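Local atomic coordinates of glycosyl hydrolase (Streptomyces cattleya, PDB entry 7LR8), a protein that probably hydrolyses the beta-1,4 bond between mannose and N-acetylglucosamine in Manβ1-4GlcNAc, a core fragment left by the breakdown of N-glycans. Residues G25-H29 / L100-F105; H29-L35 / Q76-L80; V53-W59 / V91-Q97; T149-N155 / L194-A200. The protein carries 1 engineered substitution. All blocks are in the same frame, centred on the assembly; numbering follows the deposited sequence.

Contact 1: G25-H29 / L100-F105. With BMA (beta-D-mannopyranose), chain D; NAG (2-acetamido-2-deoxy-beta-D-glucopyranose), chain C.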
# COMPACT_ATOMS: atom_id res chain seq x y z
N GLY B 25 -13.08 -12.98 1.75
CA GLY B 25 -12.00 -12.01 1.91
C GLY B 25 -11.18 -11.75 0.67
O GLY B 25 -10.37 -10.81 0.68
N TRP B 26 -11.33 -12.55 -0.39
CA TRP B 26 -10.50 -12.38 -1.59
C TRP B 26 -9.04 -12.49 -1.15
O TRP B 26 -8.72 -13.16 -0.17
CB TRP B 26 -10.89 -11.07 -2.30
CG TRP B 26 -10.31 -10.87 -3.68
CD1 TRP B 26 -10.59 -11.61 -4.81
CD2 TRP B 26 -9.41 -9.83 -4.10
NE1 TRP B 26 -9.90 -11.11 -5.89
CE2 TRP B 26 -9.17 -10.02 -5.48
CE3 TRP B 26 -8.77 -8.78 -3.43
CZ2 TRP B 26 -8.32 -9.19 -6.21
CZ3 TRP B 26 -7.92 -7.95 -4.16
CH2 TRP B 26 -7.70 -8.16 -5.53
N PHE B 27 -8.12 -11.84 -1.86
CA PHE B 27 -6.73 -11.93 -1.45
C PHE B 27 -6.44 -11.21 -0.14
O PHE B 27 -5.34 -11.39 0.41
CB PHE B 27 -5.83 -11.41 -2.56
CG PHE B 27 -5.98 -12.18 -3.83
CD1 PHE B 27 -5.72 -13.55 -3.87
CD2 PHE B 27 -6.40 -11.55 -4.98
CE1 PHE B 27 -5.88 -14.26 -5.05
CE2 PHE B 27 -6.55 -12.26 -6.17
CZ PHE B 27 -6.28 -13.62 -6.19
N HIS B 28 -7.38 -10.42 0.37
CA HIS B 28 -7.23 -9.88 1.71
C HIS B 28 -7.41 -10.94 2.78
O HIS B 28 -7.31 -10.61 3.97
CB HIS B 28 -8.22 -8.73 1.94
CG HIS B 28 -8.22 -7.70 0.85
ND1 HIS B 28 -7.11 -6.96 0.52
CD2 HIS B 28 -9.22 -7.26 0.03
CE1 HIS B 28 -7.40 -6.12 -0.46
NE2 HIS B 28 -8.68 -6.29 -0.78
N HIS B 29 -7.65 -12.20 2.41
CA HIS B 29 -7.82 -13.23 3.43
C HIS B 29 -6.55 -13.45 4.25
O HIS B 29 -6.63 -13.99 5.36
CB HIS B 29 -8.29 -14.54 2.80
CG HIS B 29 -7.21 -15.34 2.14
ND1 HIS B 29 -7.04 -16.68 2.37
CD2 HIS B 29 -6.25 -14.98 1.25
CE1 HIS B 29 -6.01 -17.12 1.66
NE2 HIS B 29 -5.52 -16.11 0.97
N LEU B 100 -2.97 -7.16 -8.90
CA LEU B 100 -4.05 -8.14 -8.91
C LEU B 100 -5.37 -7.45 -9.25
O LEU B 100 -5.84 -6.61 -8.47
CB LEU B 100 -4.16 -8.86 -7.56
CG LEU B 100 -3.13 -9.93 -7.23
CD1 LEU B 100 -3.21 -10.32 -5.76
CD2 LEU B 100 -3.32 -11.16 -8.13
N SER B 101 -5.96 -7.81 -10.39
CA SER B 101 -7.36 -7.49 -10.71
C SER B 101 -7.64 -5.99 -10.62
O SER B 101 -8.67 -5.57 -10.08
CB SER B 101 -8.32 -8.27 -9.81
OG SER B 101 -7.99 -9.65 -9.78
N SER B 102 -6.73 -5.18 -11.17
CA SER B 102 -6.76 -3.72 -11.35
C SER B 102 -6.13 -2.96 -10.19
O SER B 102 -5.92 -1.76 -10.31
CB SER B 102 -8.17 -3.15 -11.60
OG SER B 102 -8.89 -3.03 -10.39
N PHE B 103 -5.83 -3.63 -9.08
CA PHE B 103 -5.19 -3.02 -7.91
C PHE B 103 -3.69 -3.31 -7.87
O PHE B 103 -3.26 -4.45 -8.06
CB PHE B 103 -5.82 -3.52 -6.62
CG PHE B 103 -7.28 -3.22 -6.50
CD1 PHE B 103 -7.71 -1.98 -6.05
CD2 PHE B 103 -8.24 -4.17 -6.87
CE1 PHE B 103 -9.07 -1.69 -5.95
CE2 PHE B 103 -9.59 -3.90 -6.76
CZ PHE B 103 -10.00 -2.64 -6.30
N ASP B 104 -2.91 -2.28 -7.55
CA ASP B 104 -1.49 -2.41 -7.27
C ASP B 104 -1.28 -2.45 -5.76
O ASP B 104 -1.65 -1.50 -5.05
CB ASP B 104 -0.69 -1.24 -7.85
CG ASP B 104 -0.59 -1.28 -9.37
OD1 ASP B 104 -0.75 -2.37 -9.98
OD2 ASP B 104 -0.33 -0.20 -9.94
N PHE B 105 -0.63 -3.52 -5.28
CA PHE B 105 -0.29 -3.69 -3.86
C PHE B 105 1.21 -3.46 -3.72
O PHE B 105 2.01 -4.39 -3.91
CB PHE B 105 -0.73 -5.07 -3.37
CG PHE B 105 -2.22 -5.25 -3.41
CD1 PHE B 105 -3.02 -4.74 -2.39
CD2 PHE B 105 -2.83 -5.86 -4.49
CE1 PHE B 105 -4.41 -4.86 -2.43
CE2 PHE B 105 -4.21 -6.00 -4.54
CZ PHE B 105 -5.00 -5.50 -3.51
C1 BMA D . -5.11 -10.58 -15.25
C2 BMA D . -4.97 -11.23 -13.83
C3 BMA D . -5.75 -10.39 -12.83
C4 BMA D . -7.19 -10.04 -13.40
C5 BMA D . -7.49 -10.83 -14.71
C6 BMA D . -8.81 -10.46 -15.35
O2 BMA D . -3.62 -11.31 -13.42
O3 BMA D . -4.99 -9.22 -12.44
O4 BMA D . -8.14 -10.38 -12.43
O5 BMA D . -6.48 -10.54 -15.70
O6 BMA D . -8.74 -9.06 -15.69
C1 NAG C . -4.83 -5.83 -17.64
C2 NAG C . -5.39 -5.72 -16.22
C3 NAG C . -4.88 -6.87 -15.35
C4 NAG C . -5.12 -8.22 -16.03
C5 NAG C . -4.52 -8.18 -17.43
C6 NAG C . -4.70 -9.43 -18.25
C7 NAG C . -5.88 -3.61 -15.05
C8 NAG C . -5.30 -2.32 -14.52
N2 NAG C . -5.01 -4.44 -15.64
O1 NAG C . -5.41 -4.85 -18.43
O3 NAG C . -5.51 -6.84 -14.08
O4 NAG C . -4.53 -9.24 -15.22
O5 NAG C . -5.13 -7.11 -18.17
O6 NAG C . -3.97 -9.34 -19.47
O7 NAG C . -7.07 -3.88 -14.93
O HOH W 1 -9.79 -11.47 -8.68

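Contact 2: H29-L35 / Q76-L80. With SO4 (sulfate ion), chain K.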
# COMPACT_ATOMS: atom_id res chain seq x y z
N HIS B 29 -7.65 -12.20 2.41
CA HIS B 29 -7.82 -13.23 3.43
C HIS B 29 -6.55 -13.45 4.25
O HIS B 29 -6.63 -13.99 5.36
CB HIS B 29 -8.29 -14.54 2.80
CG HIS B 29 -7.21 -15.34 2.14
ND1 HIS B 29 -7.04 -16.68 2.37
CD2 HIS B 29 -6.25 -14.98 1.25
CE1 HIS B 29 -6.01 -17.12 1.66
NE2 HIS B 29 -5.52 -16.11 0.97
N TRP B 30 -5.38 -13.02 3.76
CA TRP B 30 -4.19 -13.12 4.60
C TRP B 30 -4.31 -12.32 5.88
O TRP B 30 -3.61 -12.62 6.86
CB TRP B 30 -2.96 -12.66 3.83
CG TRP B 30 -2.70 -13.43 2.58
CD1 TRP B 30 -2.80 -12.95 1.30
CD2 TRP B 30 -2.29 -14.81 2.46
NE1 TRP B 30 -2.48 -13.93 0.40
CE2 TRP B 30 -2.16 -15.08 1.09
CE3 TRP B 30 -2.01 -15.82 3.39
CZ2 TRP B 30 -1.78 -16.34 0.60
CZ3 TRP B 30 -1.63 -17.09 2.90
CH2 TRP B 30 -1.52 -17.33 1.52
N LEU B 31 -5.19 -11.30 5.91
CA LEU B 31 -5.41 -10.50 7.10
C LEU B 31 -6.38 -11.14 8.08
O LEU B 31 -6.46 -10.69 9.23
CB LEU B 31 -5.91 -9.10 6.72
CG LEU B 31 -5.02 -8.31 5.77
CD1 LEU B 31 -5.74 -7.01 5.36
CD2 LEU B 31 -3.67 -7.98 6.40
N ASP B 32 -7.12 -12.15 7.65
CA ASP B 32 -8.13 -12.83 8.45
C ASP B 32 -8.10 -14.30 8.03
O ASP B 32 -9.08 -14.86 7.53
CB ASP B 32 -9.52 -12.21 8.25
CG ASP B 32 -9.58 -10.78 8.74
OD1 ASP B 32 -9.57 -10.56 9.97
OD2 ASP B 32 -9.62 -9.87 7.88
N PHE B 33 -6.94 -14.91 8.22
CA PHE B 33 -6.68 -16.21 7.61
C PHE B 33 -7.52 -17.28 8.30
O PHE B 33 -7.40 -17.49 9.51
CB PHE B 33 -5.20 -16.54 7.67
CG PHE B 33 -4.83 -17.75 6.86
CD1 PHE B 33 -4.75 -17.68 5.47
CD2 PHE B 33 -4.61 -18.97 7.48
CE1 PHE B 33 -4.43 -18.80 4.72
CE2 PHE B 33 -4.29 -20.10 6.73
CZ PHE B 33 -4.20 -20.00 5.34
N ASP B 34 -8.36 -17.94 7.52
CA ASP B 34 -9.32 -18.93 7.98
C ASP B 34 -9.04 -20.19 7.18
O ASP B 34 -9.45 -20.29 6.02
CB ASP B 34 -10.76 -18.43 7.78
CG ASP B 34 -11.81 -19.39 8.34
OD1 ASP B 34 -11.58 -20.62 8.36
OD2 ASP B 34 -12.89 -18.91 8.75
N LEU B 35 -8.34 -21.15 7.80
CA LEU B 35 -7.98 -22.37 7.08
C LEU B 35 -9.19 -23.22 6.71
O LEU B 35 -9.20 -23.87 5.66
CB LEU B 35 -6.99 -23.19 7.92
CG LEU B 35 -6.31 -24.40 7.27
CD1 LEU B 35 -5.61 -24.01 5.97
CD2 LEU B 35 -5.33 -25.04 8.25
N GLN B 76 1.15 -19.42 7.09
CA GLN B 76 -0.19 -19.50 6.51
C GLN B 76 -0.12 -20.02 5.08
O GLN B 76 -0.93 -20.85 4.66
CB GLN B 76 -0.88 -18.13 6.57
CG GLN B 76 -1.22 -17.67 7.99
CD GLN B 76 -1.49 -16.16 8.06
OE1 GLN B 76 -1.17 -15.43 7.12
NE2 GLN B 76 -2.08 -15.71 9.16
N LEU B 77 0.87 -19.55 4.31
CA LEU B 77 1.05 -20.04 2.95
C LEU B 77 1.37 -21.53 2.94
O LEU B 77 0.87 -22.27 2.07
CB LEU B 77 2.17 -19.24 2.26
CG LEU B 77 2.51 -19.63 0.82
CD1 LEU B 77 1.29 -19.46 -0.11
CD2 LEU B 77 3.70 -18.83 0.32
N ALA B 78 2.18 -22.00 3.89
CA ALA B 78 2.45 -23.43 3.99
C ALA B 78 1.19 -24.20 4.36
O ALA B 78 0.95 -25.29 3.82
CB ALA B 78 3.57 -23.69 5.01
N ALA B 79 0.37 -23.66 5.26
CA ALA B 79 -0.87 -24.32 5.64
C ALA B 79 -1.82 -24.41 4.46
O ALA B 79 -2.50 -25.43 4.26
CB ALA B 79 -1.53 -23.59 6.81
N LEU B 80 -1.89 -23.35 3.65
CA LEU B 80 -2.67 -23.41 2.43
C LEU B 80 -2.12 -24.46 1.48
O LEU B 80 -2.88 -25.20 0.84
CB LEU B 80 -2.67 -22.03 1.76
CG LEU B 80 -3.60 -21.77 0.58
CD1 LEU B 80 -3.75 -20.26 0.43
CD2 LEU B 80 -3.09 -22.38 -0.72
S SO4 K . -2.84 -18.12 12.04
O1 SO4 K . -1.44 -17.72 12.14
O2 SO4 K . -2.98 -19.50 12.48
O3 SO4 K . -3.65 -17.25 12.89
O4 SO4 K . -3.30 -18.00 10.66
O HOH W 2 -0.84 -12.68 7.29
O HOH W 3 -3.27 -13.19 9.54

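Contact 3: V53-W59 / V91-Q97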
# COMPACT_ATOMS: atom_id res chain seq x y z
N VAL B 53 -3.47 -25.60 -8.21
CA VAL B 53 -3.93 -24.23 -8.02
C VAL B 53 -2.73 -23.31 -8.15
O VAL B 53 -1.59 -23.70 -7.84
CB VAL B 53 -4.62 -24.00 -6.65
CG1 VAL B 53 -5.98 -24.70 -6.61
CG2 VAL B 53 -3.75 -24.51 -5.52
N ARG B 54 -2.98 -22.10 -8.62
CA ARG B 54 -2.03 -21.00 -8.60
C ARG B 54 -2.49 -20.04 -7.52
O ARG B 54 -3.67 -19.66 -7.52
CB ARG B 54 -1.97 -20.32 -9.97
CG ARG B 54 -1.28 -18.96 -10.02
CD ARG B 54 -0.76 -18.71 -11.44
NE ARG B 54 -0.15 -17.38 -11.62
CZ ARG B 54 -0.71 -16.36 -12.27
NH1 ARG B 54 -1.91 -16.49 -12.85
NH2 ARG B 54 -0.06 -15.22 -12.39
N VAL B 55 -1.61 -19.71 -6.57
CA VAL B 55 -2.01 -18.97 -5.38
C VAL B 55 -1.17 -17.70 -5.20
O VAL B 55 -0.03 -17.59 -5.67
CB VAL B 55 -1.93 -19.84 -4.10
CG1 VAL B 55 -2.72 -21.14 -4.30
CG2 VAL B 55 -0.50 -20.14 -3.73
N PHE B 56 -1.75 -16.75 -4.48
CA PHE B 56 -1.25 -15.37 -4.47
C PHE B 56 -1.07 -14.78 -3.08
O PHE B 56 -2.04 -14.29 -2.48
CB PHE B 56 -2.18 -14.48 -5.28
CG PHE B 56 -2.35 -14.93 -6.70
CD1 PHE B 56 -1.41 -14.57 -7.66
CD2 PHE B 56 -3.44 -15.70 -7.07
CE1 PHE B 56 -1.57 -14.98 -8.97
CE2 PHE B 56 -3.59 -16.12 -8.39
CZ PHE B 56 -2.64 -15.75 -9.33
N PRO B 57 0.16 -14.76 -2.58
CA PRO B 57 0.49 -13.85 -1.47
C PRO B 57 0.23 -12.41 -1.87
O PRO B 57 0.28 -12.06 -3.05
CB PRO B 57 2.00 -14.08 -1.25
CG PRO B 57 2.32 -15.37 -1.89
CD PRO B 57 1.28 -15.63 -2.97
N LEU B 58 -0.04 -11.57 -0.87
CA LEU B 58 -0.02 -10.12 -1.05
C LEU B 58 1.33 -9.64 -0.53
O LEU B 58 1.61 -9.73 0.67
CB LEU B 58 -1.17 -9.45 -0.30
CG LEU B 58 -2.55 -9.56 -0.93
CD1 LEU B 58 -3.56 -8.73 -0.15
CD2 LEU B 58 -2.52 -9.12 -2.39
N TRP B 59 2.17 -9.15 -1.44
CA TRP B 59 3.55 -8.80 -1.10
C TRP B 59 3.66 -7.83 0.08
O TRP B 59 4.40 -8.13 1.02
CB TRP B 59 4.23 -8.26 -2.37
CG TRP B 59 5.69 -7.87 -2.20
CD1 TRP B 59 6.61 -8.39 -1.31
CD2 TRP B 59 6.40 -6.89 -2.98
NE1 TRP B 59 7.83 -7.77 -1.49
CE2 TRP B 59 7.73 -6.84 -2.49
CE3 TRP B 59 6.03 -6.03 -4.02
CZ2 TRP B 59 8.69 -5.99 -3.03
CZ3 TRP B 59 6.99 -5.19 -4.56
CH2 TRP B 59 8.30 -5.17 -4.06
N VAL B 91 0.70 -26.93 -6.10
CA VAL B 91 0.63 -25.49 -5.84
C VAL B 91 1.77 -24.76 -6.55
O VAL B 91 2.95 -25.06 -6.31
CB VAL B 91 0.66 -25.17 -4.34
CG1 VAL B 91 0.74 -23.63 -4.11
CG2 VAL B 91 -0.56 -25.75 -3.66
N ASN B 92 1.42 -23.79 -7.39
CA ASN B 92 2.36 -22.78 -7.87
C ASN B 92 2.13 -21.50 -7.09
O ASN B 92 0.98 -21.06 -6.95
CB ASN B 92 2.19 -22.53 -9.37
CG ASN B 92 2.74 -21.19 -9.81
OD1 ASN B 92 2.11 -20.14 -9.61
ND2 ASN B 92 3.94 -21.20 -10.38
N VAL B 93 3.20 -20.89 -6.59
CA VAL B 93 3.09 -19.66 -5.80
C VAL B 93 3.62 -18.50 -6.63
O VAL B 93 4.79 -18.51 -7.03
CB VAL B 93 3.85 -19.77 -4.47
CG1 VAL B 93 3.74 -18.44 -3.71
CG2 VAL B 93 3.32 -20.92 -3.62
N ASP B 94 2.78 -17.49 -6.85
CA ASP B 94 3.24 -16.22 -7.41
C ASP B 94 3.77 -15.33 -6.29
O ASP B 94 3.08 -15.11 -5.29
CB ASP B 94 2.10 -15.50 -8.14
CG ASP B 94 1.88 -16.01 -9.55
OD1 ASP B 94 1.69 -17.23 -9.73
OD2 ASP B 94 1.87 -15.18 -10.48
N GLY B 95 4.97 -14.79 -6.47
CA GLY B 95 5.53 -14.02 -5.38
C GLY B 95 5.14 -12.55 -5.30
O GLY B 95 4.53 -12.11 -4.33
N LEU B 96 5.49 -11.77 -6.33
CA LEU B 96 5.44 -10.31 -6.24
C LEU B 96 4.11 -9.76 -6.76
O LEU B 96 4.00 -9.32 -7.91
CB LEU B 96 6.62 -9.71 -6.99
CG LEU B 96 7.98 -10.05 -6.36
CD1 LEU B 96 9.11 -9.63 -7.28
CD2 LEU B 96 8.12 -9.36 -5.01
N GLN B 97 3.08 -9.77 -5.89
CA GLN B 97 1.83 -9.04 -6.11
C GLN B 97 1.82 -7.87 -5.13
O GLN B 97 1.47 -8.05 -3.96
CB GLN B 97 0.59 -9.91 -5.91
CG GLN B 97 0.37 -10.96 -6.99
CD GLN B 97 1.38 -12.08 -6.83
OE1 GLN B 97 2.16 -12.35 -7.74
NE2 GLN B 97 1.38 -12.72 -5.67

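Contact 4: T149-N155 / L194-A200. Engineered in segment 149-155: A153 (natural residue Glu). With BMA (beta-D-mannopyranose), chain D.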
# COMPACT_ATOMS: atom_id res chain seq x y z
N THR B 149 6.28 -18.65 -9.41
CA THR B 149 6.22 -17.68 -10.49
C THR B 149 6.65 -16.34 -9.89
O THR B 149 6.21 -15.99 -8.80
CB THR B 149 4.81 -17.59 -11.08
OG1 THR B 149 4.46 -18.86 -11.66
CG2 THR B 149 4.72 -16.51 -12.15
N VAL B 150 7.54 -15.62 -10.58
CA VAL B 150 8.16 -14.44 -9.97
C VAL B 150 7.09 -13.48 -9.45
O VAL B 150 7.14 -13.03 -8.30
CB VAL B 150 9.11 -13.75 -10.96
CG1 VAL B 150 9.50 -12.36 -10.44
CG2 VAL B 150 10.35 -14.62 -11.17
N GLY B 151 6.08 -13.17 -10.28
CA GLY B 151 4.97 -12.34 -9.83
C GLY B 151 3.96 -12.19 -10.95
O GLY B 151 4.28 -12.31 -12.14
N ASN B 152 2.72 -11.92 -10.55
CA ASN B 152 1.61 -11.92 -11.51
C ASN B 152 1.71 -10.69 -12.42
O ASN B 152 1.35 -9.58 -12.02
CB ASN B 152 0.27 -11.92 -10.79
CG ASN B 152 -0.89 -11.74 -11.74
OD1 ASN B 152 -0.94 -12.43 -12.75
ND2 ASN B 152 -1.78 -10.78 -11.47
N ALA B 153 2.18 -10.90 -13.65
CA ALA B 153 2.24 -9.83 -14.65
C ALA B 153 2.96 -8.61 -14.08
O ALA B 153 2.49 -7.47 -14.20
CB ALA B 153 0.84 -9.45 -15.15
N ILE B 154 4.12 -8.85 -13.47
CA ILE B 154 4.91 -7.75 -12.90
C ILE B 154 5.32 -6.77 -13.99
O ILE B 154 5.52 -5.58 -13.70
CB ILE B 154 6.14 -8.30 -12.14
CG1 ILE B 154 6.73 -7.22 -11.22
CG2 ILE B 154 7.21 -8.80 -13.11
CD1 ILE B 154 5.96 -7.06 -9.94
N ASN B 155 5.39 -7.22 -15.25
CA ASN B 155 5.71 -6.32 -16.35
C ASN B 155 4.74 -5.15 -16.47
O ASN B 155 5.08 -4.16 -17.13
CB ASN B 155 5.77 -7.08 -17.69
CG ASN B 155 4.41 -7.68 -18.13
OD1 ASN B 155 3.67 -8.26 -17.34
ND2 ASN B 155 4.12 -7.54 -19.41
N LEU B 194 9.47 -19.97 -12.85
CA LEU B 194 9.19 -19.27 -14.09
C LEU B 194 8.78 -17.83 -13.76
O LEU B 194 8.64 -17.45 -12.59
CB LEU B 194 8.06 -19.96 -14.87
CG LEU B 194 6.72 -19.97 -14.13
CD1 LEU B 194 5.57 -19.71 -15.09
CD2 LEU B 194 6.48 -21.30 -13.40
N HIS B 195 8.55 -17.05 -14.81
CA HIS B 195 7.95 -15.74 -14.68
C HIS B 195 6.79 -15.68 -15.66
O HIS B 195 6.72 -16.47 -16.60
CB HIS B 195 8.98 -14.62 -14.93
CG HIS B 195 9.41 -14.50 -16.35
ND1 HIS B 195 8.93 -13.53 -17.20
CD2 HIS B 195 10.29 -15.24 -17.08
CE1 HIS B 195 9.48 -13.67 -18.39
NE2 HIS B 195 10.31 -14.69 -18.35
N ALA B 196 5.86 -14.75 -15.43
CA ALA B 196 4.59 -14.74 -16.14
C ALA B 196 4.21 -13.30 -16.44
O ALA B 196 3.84 -12.55 -15.52
CB ALA B 196 3.49 -15.42 -15.32
N GLU B 197 4.28 -12.92 -17.70
CA GLU B 197 4.05 -11.54 -18.11
C GLU B 197 2.76 -11.43 -18.91
O GLU B 197 2.42 -12.33 -19.69
CB GLU B 197 5.23 -11.02 -18.94
CG GLU B 197 6.62 -11.33 -18.33
CD GLU B 197 6.76 -10.91 -16.87
OE1 GLU B 197 7.57 -11.53 -16.14
OE2 GLU B 197 6.07 -9.97 -16.43
N TYR B 198 2.03 -10.33 -18.72
CA TYR B 198 0.79 -10.14 -19.46
C TYR B 198 1.09 -9.76 -20.91
O TYR B 198 2.24 -9.49 -21.28
CB TYR B 198 -0.10 -9.11 -18.77
CG TYR B 198 -0.00 -7.67 -19.25
CD1 TYR B 198 1.02 -6.84 -18.80
CD2 TYR B 198 -0.97 -7.14 -20.10
CE1 TYR B 198 1.10 -5.52 -19.22
CE2 TYR B 198 -0.90 -5.82 -20.51
CZ TYR B 198 0.13 -5.02 -20.07
OH TYR B 198 0.19 -3.70 -20.49
N ASP B 199 0.05 -9.77 -21.76
CA ASP B 199 0.26 -9.88 -23.20
C ASP B 199 0.95 -8.66 -23.83
O ASP B 199 1.27 -8.73 -25.02
CB ASP B 199 -1.07 -10.20 -23.93
CG ASP B 199 -2.15 -9.11 -23.77
OD1 ASP B 199 -1.81 -7.92 -23.58
OD2 ASP B 199 -3.35 -9.47 -23.84
N ALA B 200 1.20 -7.58 -23.08
CA ALA B 200 2.09 -6.54 -23.59
C ALA B 200 3.44 -7.11 -24.00
O ALA B 200 4.09 -6.59 -24.92
CB ALA B 200 2.30 -5.45 -22.54
C1 BMA D . -5.11 -10.58 -15.25
C2 BMA D . -4.97 -11.23 -13.83
C3 BMA D . -5.75 -10.39 -12.83
C4 BMA D . -7.19 -10.04 -13.40
C5 BMA D . -7.49 -10.83 -14.71
C6 BMA D . -8.81 -10.46 -15.35
O2 BMA D . -3.62 -11.31 -13.42
O3 BMA D . -4.99 -9.22 -12.44
O4 BMA D . -8.14 -10.38 -12.43
O5 BMA D . -6.48 -10.54 -15.70
O6 BMA D . -8.74 -9.06 -15.69
O HOH W 4 6.56 -12.65 -13.58

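Contact 1: G25-H29 / L100-F105
W26, F27 and H28, on the loop that follows strand 15-19, form an aromatic cluster against L100, S101, F103 and F105, a buried loop-to-hairpin contact beside the glycan pocket. W26 reaches across with the rim of its six-membered ring. CZ2 lies 3.6 Å from S101 OG and CH2 lies 3.8 Å from L100 O, both near the indole plane, while CZ3 meets F105 CZ at 3.9 Å. F27 offers a face instead: L100 CD1 sits 4.0 Å from the centroid of the F27 ring, a CH-pi contact, and F27 CD2 itself lies over the W26 indole. H28 and F105 meet rim to rim, their planes at 72°, neither ring over the other. The second segment is a tight hairpin, with a type I' turn from L100 to F103 closed by backbone bonds in both directions between those two residues. It belongs to the loops at the C-terminal ends of the strands, which in a (beta/alpha)8 barrel hold the active site. The turn aims S101 N at the mannose, 2.7 Å from BMA O3 with an N-H...O angle of 162°. A water accepts from W26 NE1 at 2.8 Å and also hydrogen-bonds S101 OG, linking the indole to a serine at the sugar. S102 OG donates to a lone pair of S101 O. Beyond the hairpin, H114 of the second subunit stacks on the F103 ring.

Contact 2: H29-L35 / Q76-L80
In the outer helical layer of the barrel, away from the sugar site, F33 and W30 of the loop after strand 15-19 pack on Q76 and its neighbours on helix 71-86. Q76 runs over one face of the F33 ring: its CB stands 3.7 Å from the ring centroid, 3° off the normal, a CH-pi contact. The amide continues past the phenyl, with the two planes 21° apart. On W30 the same amide comes to the edge, Q76 OE1 lying 3.8 Å from W30 CE3. Two waters tie the amide to W30 O, one donating to Q76 OE1 and the other accepting from Q76 NE2 at 2.8 Å. NE2 also donates at 3.0 Å to O4 of a sulfate, probably from the crystallisation liquor, which R72 binds too. W30 CH2 lies 3.9 Å from L77 CD1 and 3.8 Å from L80 CD1, while the indole NE1 bonds F56 O and the H29 imidazole lies over the indole face. L35, its CG anti to the backbone N (chi1 -171°), brings CD1 to 3.8 Å from A79 O. D34 caps the start of helix 35-46. Such packing of a beta-alpha loop on an outer helix belongs to the helical coat of a (beta/alpha)8 barrel.

Contact 3: V53-W59 / V91-Q97
R54 and D94 form a salt bridge in which the arginine grips side-on with two nitrogens: R54 NE donates to D94 OD1 at 2.6 Å and R54 NH2 to D94 OD2 at 2.7 Å. Both donors stand above the carboxylate plane, and guanidinium and carboxylate are turned 56° apart. The arginine chain, extended from CG to NE, rises along the face it shares with N92, and F56 CZ lies over the guanidinium. NH1 goes on to a salt bridge with E268 and NH2 to N152 OD1, so this pair is a second shell to the glycan pocket. Further along, the Q97 amide, its chain bent at chi2 (73°), crosslinks the two segments: NE2 donates to P57 O at 2.9 Å, on a lone pair, and to D94 O at 3.0 Å, from above the carbonyl plane. W59 N reaches Q97 O at 2.8 Å. The parallel ladder of V53, R54 and V55 with V91, N92 and V93 precedes these last bonds. On its valine face V55 CG2 meets V91 CG1 at 3.7 Å. Beyond the strands, L96 CD2 makes a CH-pi contact over the five-membered ring of W59. V55, V91 and V93 pack on helix 71-86, V93 also on helix 122-139, and strands 15-19 and 145-152 flank the pair.

Contact 4: T149-N155 / L194-A200
A153, engineered from a natural glutamate, places CB 3.8 Å from Y198 CB; Y198 lines the glycan pocket, and 153 is a position that binds N-acetylglucosamine. N152 ND2 donates to BMA O2 at 2.7 Å; R54 NH2 holds the OD1 of that amide, and H99 O takes a second bond from ND2. N155 then clasps segment 194-200. Its CG lies between the backbone N and carbonyl carbon (chi1 65°), letting OD1 accept from Y198 N at 3.0 Å and ND2 donate to Y198 O at 3.3 Å, with H207 also bonded to ND2. N155 N donates to E197 OE2 at 3.1 Å. The segments are the C-terminal ends of neighbouring parallel strands of the (beta/alpha)8 barrel and the loops that follow. N152 followed naturally by glutamate fits the Asn-Glu pattern of clan GH-A, so the replaced residue was probably the acid/base. H195 ND1 donates to the anti lone pair of E197 OE1 at 2.6 Å. A water accepts from A196 N, with G151 O and E197 OE1 competing for its protons; the A153 N to A196 O bond is weak. Nearer the strand starts, V150 N donates to L194 O at 2.9 Å and T149 CG2 packs against A196 CB.

Overall arrangement
All four contacts are largely buried, but contacts 3 and 4 lie in the barrel wall, nearer the centre of the chain, whereas contacts 1 and 2 lie farther out and reach the second subunit. Contacts 3 and 4 share the sheet, strands 90-94 and 145-152 being neighbours, and T149 N lies 2.8 Å from V93 O, a probable hydrogen bond. Their chemistry is charged and amide-rich, close to the sugar. Contacts 1 and 2 divide one loop, meeting at H29, and rely on aromatic rings, aliphatic groups and bridging waters. Contact 1 still touches the mannose, as contact 4 does. Contact 3 joins them all: F56 packs on F27, L80 CD2 packs on V55 CG1, and D94 abuts T149.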